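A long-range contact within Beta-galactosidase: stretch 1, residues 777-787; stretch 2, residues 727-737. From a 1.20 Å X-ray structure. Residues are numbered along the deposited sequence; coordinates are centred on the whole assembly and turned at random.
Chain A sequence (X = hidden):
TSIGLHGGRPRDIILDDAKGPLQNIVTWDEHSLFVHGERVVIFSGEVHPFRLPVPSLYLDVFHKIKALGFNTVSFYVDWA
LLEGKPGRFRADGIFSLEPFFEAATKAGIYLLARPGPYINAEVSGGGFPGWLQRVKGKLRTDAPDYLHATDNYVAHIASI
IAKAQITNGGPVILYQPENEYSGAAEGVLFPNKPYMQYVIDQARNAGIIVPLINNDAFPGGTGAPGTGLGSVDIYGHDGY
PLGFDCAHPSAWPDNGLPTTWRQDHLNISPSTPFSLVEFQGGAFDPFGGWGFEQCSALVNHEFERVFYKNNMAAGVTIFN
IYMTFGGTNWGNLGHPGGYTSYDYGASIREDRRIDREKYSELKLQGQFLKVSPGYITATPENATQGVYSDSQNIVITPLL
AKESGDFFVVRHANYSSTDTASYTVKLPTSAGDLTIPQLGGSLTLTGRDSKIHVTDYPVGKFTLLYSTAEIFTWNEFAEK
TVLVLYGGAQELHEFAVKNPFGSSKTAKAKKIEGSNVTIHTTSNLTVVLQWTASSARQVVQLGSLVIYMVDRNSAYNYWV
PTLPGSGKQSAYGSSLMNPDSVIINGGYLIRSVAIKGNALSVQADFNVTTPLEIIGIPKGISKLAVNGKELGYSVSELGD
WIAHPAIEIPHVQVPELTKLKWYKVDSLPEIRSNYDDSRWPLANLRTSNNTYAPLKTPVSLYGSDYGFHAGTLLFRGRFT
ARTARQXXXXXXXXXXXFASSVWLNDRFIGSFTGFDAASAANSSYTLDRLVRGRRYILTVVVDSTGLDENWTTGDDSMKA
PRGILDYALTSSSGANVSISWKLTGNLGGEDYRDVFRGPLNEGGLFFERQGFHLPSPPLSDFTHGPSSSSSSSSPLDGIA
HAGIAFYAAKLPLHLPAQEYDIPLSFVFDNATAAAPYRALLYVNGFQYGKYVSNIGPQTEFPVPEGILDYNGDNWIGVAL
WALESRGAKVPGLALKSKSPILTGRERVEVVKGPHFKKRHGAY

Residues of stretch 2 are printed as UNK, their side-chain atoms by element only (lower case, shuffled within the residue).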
# COMPACT_ATOMS: atom_id res chain seq x y z
N ILE A 777 37.27 24.33 12.05
CA ILE A 777 36.44 23.11 11.95
C ILE A 777 35.31 23.34 10.95
O ILE A 777 34.51 24.26 11.15
CB ILE A 777 35.85 22.69 13.33
CG1 ILE A 777 36.97 22.47 14.33
CG2 ILE A 777 35.01 21.45 13.14
CD1 ILE A 777 36.47 22.08 15.73
N LEU A 778 35.27 22.52 9.93
CA LEU A 778 34.14 22.51 9.01
C LEU A 778 33.06 21.63 9.57
O LEU A 778 33.32 20.50 9.94
CB LEU A 778 34.63 21.96 7.66
CG LEU A 778 35.49 22.90 6.87
CD1 LEU A 778 36.28 22.13 5.81
CD2 LEU A 778 34.67 24.00 6.20
N THR A 779 31.84 22.12 9.63
CA THR A 779 30.70 21.27 9.97
C THR A 779 29.87 21.12 8.70
O THR A 779 29.46 22.11 8.11
CB THR A 779 29.83 21.85 11.12
OG1 THR A 779 30.60 21.89 12.32
CG2 THR A 779 28.64 20.95 11.39
N VAL A 780 29.68 19.86 8.28
CA VAL A 780 28.98 19.58 7.03
C VAL A 780 27.76 18.74 7.40
O VAL A 780 27.92 17.67 8.01
CB VAL A 780 29.89 18.78 6.07
CG1 VAL A 780 29.14 18.45 4.77
CG2 VAL A 780 31.15 19.56 5.83
N VAL A 781 26.55 19.18 7.11
CA VAL A 781 25.34 18.45 7.37
C VAL A 781 24.90 17.87 6.03
O VAL A 781 24.83 18.61 5.04
CB VAL A 781 24.25 19.39 7.93
CG1 VAL A 781 22.97 18.57 8.26
CG2 VAL A 781 24.76 20.11 9.17
N VAL A 782 24.63 16.57 5.98
CA VAL A 782 24.25 15.92 4.74
C VAL A 782 22.96 15.13 5.02
O VAL A 782 23.01 14.17 5.79
CB VAL A 782 25.33 14.94 4.20
CG1 VAL A 782 24.86 14.33 2.89
CG2 VAL A 782 26.67 15.68 4.05
N ASP A 783 21.85 15.57 4.46
CA ASP A 783 20.65 14.77 4.69
C ASP A 783 20.71 13.48 3.88
O ASP A 783 21.37 13.44 2.84
CB ASP A 783 19.37 15.46 4.19
CG ASP A 783 18.16 14.87 4.91
OD1 ASP A 783 18.29 14.34 6.06
OD2 ASP A 783 17.05 14.89 4.31
N SER A 784 20.00 12.45 4.29
CA SER A 784 19.79 11.27 3.48
C SER A 784 18.30 11.04 3.33
O SER A 784 17.58 11.06 4.35
CB SER A 784 20.39 10.01 4.13
OG SER A 784 20.02 8.87 3.30
N THR A 785 17.86 10.81 2.09
CA THR A 785 16.43 10.49 1.90
C THR A 785 16.24 8.98 1.84
O THR A 785 15.17 8.51 1.44
CB THR A 785 15.90 11.19 0.64
OG1 THR A 785 16.84 10.88 -0.41
CG2 THR A 785 15.84 12.70 0.88
N GLY A 786 17.22 8.22 2.27
CA GLY A 786 17.11 6.74 2.37
C GLY A 786 18.21 6.09 1.55
O GLY A 786 18.97 6.78 0.84
N LEU A 787 18.33 4.79 1.62
CA LEU A 787 19.29 4.06 0.79
C LEU A 787 18.58 3.58 -0.47
O LEU A 787 17.35 3.30 -0.44
CB LEU A 787 19.83 2.86 1.58
CG LEU A 787 20.47 3.28 2.92
CD1 LEU A 787 21.05 2.06 3.63
CD2 LEU A 787 21.55 4.34 2.68
N UNK A 727 40.58 27.04 -0.86
CA UNK A 727 39.50 26.65 -1.72
C UNK A 727 39.08 25.24 -1.30
O UNK A 727 39.92 24.35 -1.21
c UNK A 727 39.95 26.67 -3.18
n UNK A 727 38.08 28.86 -3.62
c UNK A 727 40.39 28.07 -3.66
c UNK A 727 39.38 29.18 -3.57
o UNK A 727 39.80 30.36 -3.47
N UNK A 728 37.79 25.08 -1.08
CA UNK A 728 37.25 23.79 -0.69
C UNK A 728 36.33 23.23 -1.78
O UNK A 728 35.42 23.91 -2.26
c UNK A 728 34.71 23.20 2.18
c UNK A 728 35.65 22.75 1.06
c UNK A 728 36.66 21.69 1.50
c UNK A 728 36.41 23.99 0.59
N UNK A 729 36.56 22.00 -2.16
CA UNK A 729 35.73 21.24 -3.08
C UNK A 729 35.10 20.19 -2.21
O UNK A 729 35.84 19.51 -1.46
c UNK A 729 36.58 20.58 -4.19
c UNK A 729 34.45 17.49 -6.20
c UNK A 729 35.82 19.47 -4.89
c UNK A 729 34.75 19.81 -5.69
c UNK A 729 36.20 18.15 -4.72
c UNK A 729 35.51 17.14 -5.38
c UNK A 729 34.05 18.81 -6.34
N UNK A 730 33.80 20.05 -2.26
CA UNK A 730 33.11 19.04 -1.47
C UNK A 730 32.04 18.33 -2.27
O UNK A 730 31.13 18.93 -2.81
c UNK A 730 32.49 19.79 -0.32
c UNK A 730 33.11 18.28 1.63
c UNK A 730 32.03 19.07 0.88
c UNK A 730 31.42 20.12 1.82
N UNK A 731 32.17 17.02 -2.41
CA UNK A 731 31.22 16.19 -3.13
C UNK A 731 30.40 15.42 -2.12
O UNK A 731 30.97 14.59 -1.37
c UNK A 731 31.99 15.30 -4.11
o UNK A 731 31.10 14.48 -4.84
N UNK A 732 29.12 15.74 -2.04
CA UNK A 732 28.23 15.08 -1.07
C UNK A 732 27.20 14.23 -1.75
O UNK A 732 26.84 14.42 -2.92
c UNK A 732 28.56 16.85 0.74
c UNK A 732 27.55 16.12 -0.13
o UNK A 732 26.83 17.08 -0.95
N UNK A 733 26.66 13.24 -1.03
CA UNK A 733 25.66 12.36 -1.63
C UNK A 733 24.68 11.99 -0.54
O UNK A 733 25.06 11.41 0.51
c UNK A 733 25.26 10.17 -2.80
c UNK A 733 26.33 11.13 -2.24
n UNK A 733 26.27 8.00 -3.32
c UNK A 733 25.87 9.20 -3.78
o UNK A 733 26.01 9.53 -4.97
N UNK A 734 23.40 12.26 -0.77
CA UNK A 734 22.37 11.92 0.20
C UNK A 734 21.18 11.17 -0.37
O UNK A 734 20.23 10.90 0.35
N UNK A 735 21.20 10.82 -1.67
CA UNK A 735 19.98 10.25 -2.26
C UNK A 735 19.16 11.37 -2.91
O UNK A 735 19.34 12.56 -2.56
N UNK A 736 18.28 11.02 -3.83
CA UNK A 736 17.48 12.03 -4.52
C UNK A 736 16.82 13.00 -3.52
O UNK A 736 16.30 12.61 -2.47
c UNK A 736 16.32 11.34 -5.25
o UNK A 736 16.84 10.38 -6.17
N UNK A 737 16.87 14.29 -3.89
CA UNK A 737 16.20 15.35 -3.11
C UNK A 737 16.88 15.59 -1.78
O UNK A 737 16.27 16.23 -0.91
c UNK A 737 14.70 15.08 -2.92

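Position 727 has three carbons in a row, the third carrying one oxygen and one nitrogen. That is an amide on a long chain. It is out of reach of stretch 1. The residue is Gln727.

Position 728 has four carbons, forked at the second. Its CA-to-CB bond points toward stretch 1, and one terminal carbon lies 4.1 Å from CD2 of Leu778. This is Leu728, and the terminal carbon is its CD2.

Position 729 has one carbon and then a ring of six carbons, with no oxygen. It does not reach stretch 1. It is Phe729.

Position 730 again has four carbons forked at the second and points toward stretch 1. A terminal carbon lies 4.1 Å from CG2 of Val780. This is Leu730, touching through CD2.

Position 731 has one carbon and one oxygen, out of reach of stretch 1. It is Ser731.

Position 732 has one carbon carrying an oxygen and a second carbon. The second carbon is 4.0 Å from CG2 of Val782. The residue is Thr732. Its CG2 makes this contact, while OG1 is hydrogen-bonded elsewhere in the structure.

Position 733 has three carbons, the last bearing one oxygen and one nitrogen. The CA-to-CB bond points away, but the backbone O is 3.8 Å from CG1 of Val782. It is Gln733.

Position 734 has no side-chain atoms, so it is Gly734. An ideal CB here would fall 2.0 Å from O of Asp783, a clash.

Position 735 also lacks a side chain and is Gly735. A CB would sit 2.8 Å from OG1 of Thr785, and the backbone angles by themselves call for glycine.

Position 736 has one carbon and one oxygen. Its backbone O lies 2.7 Å from OG1 of Thr785. It is Ser736.

Position 737 has a single carbon. Its backbone O is 4.0 Å from CG2 of Thr785. It is Ala737.

The contact has two parts. Along the strands, whose axes come no closer than 8.4 Å, alternate side chains face across the gap. Leu778, Val780 and Val782 meet Leu728, Leu730 and Thr732 in a mainly apolar layer. Beyond the strands the backbones close in, and CA of Ser784 and CA of Gly734 are 4.2 Å apart. Thr785 N donates to Gly734 O at 2.9 Å, and Thr785 OG1 donates to Ser736 O at 2.7 Å. Gly734 CA also makes a CA-H...O contact with Asp783 O at 3.2 Å. The bare glycine backbone permits this close approach.

Stretch 2, residues 727-737: QLFLSTQGGSA
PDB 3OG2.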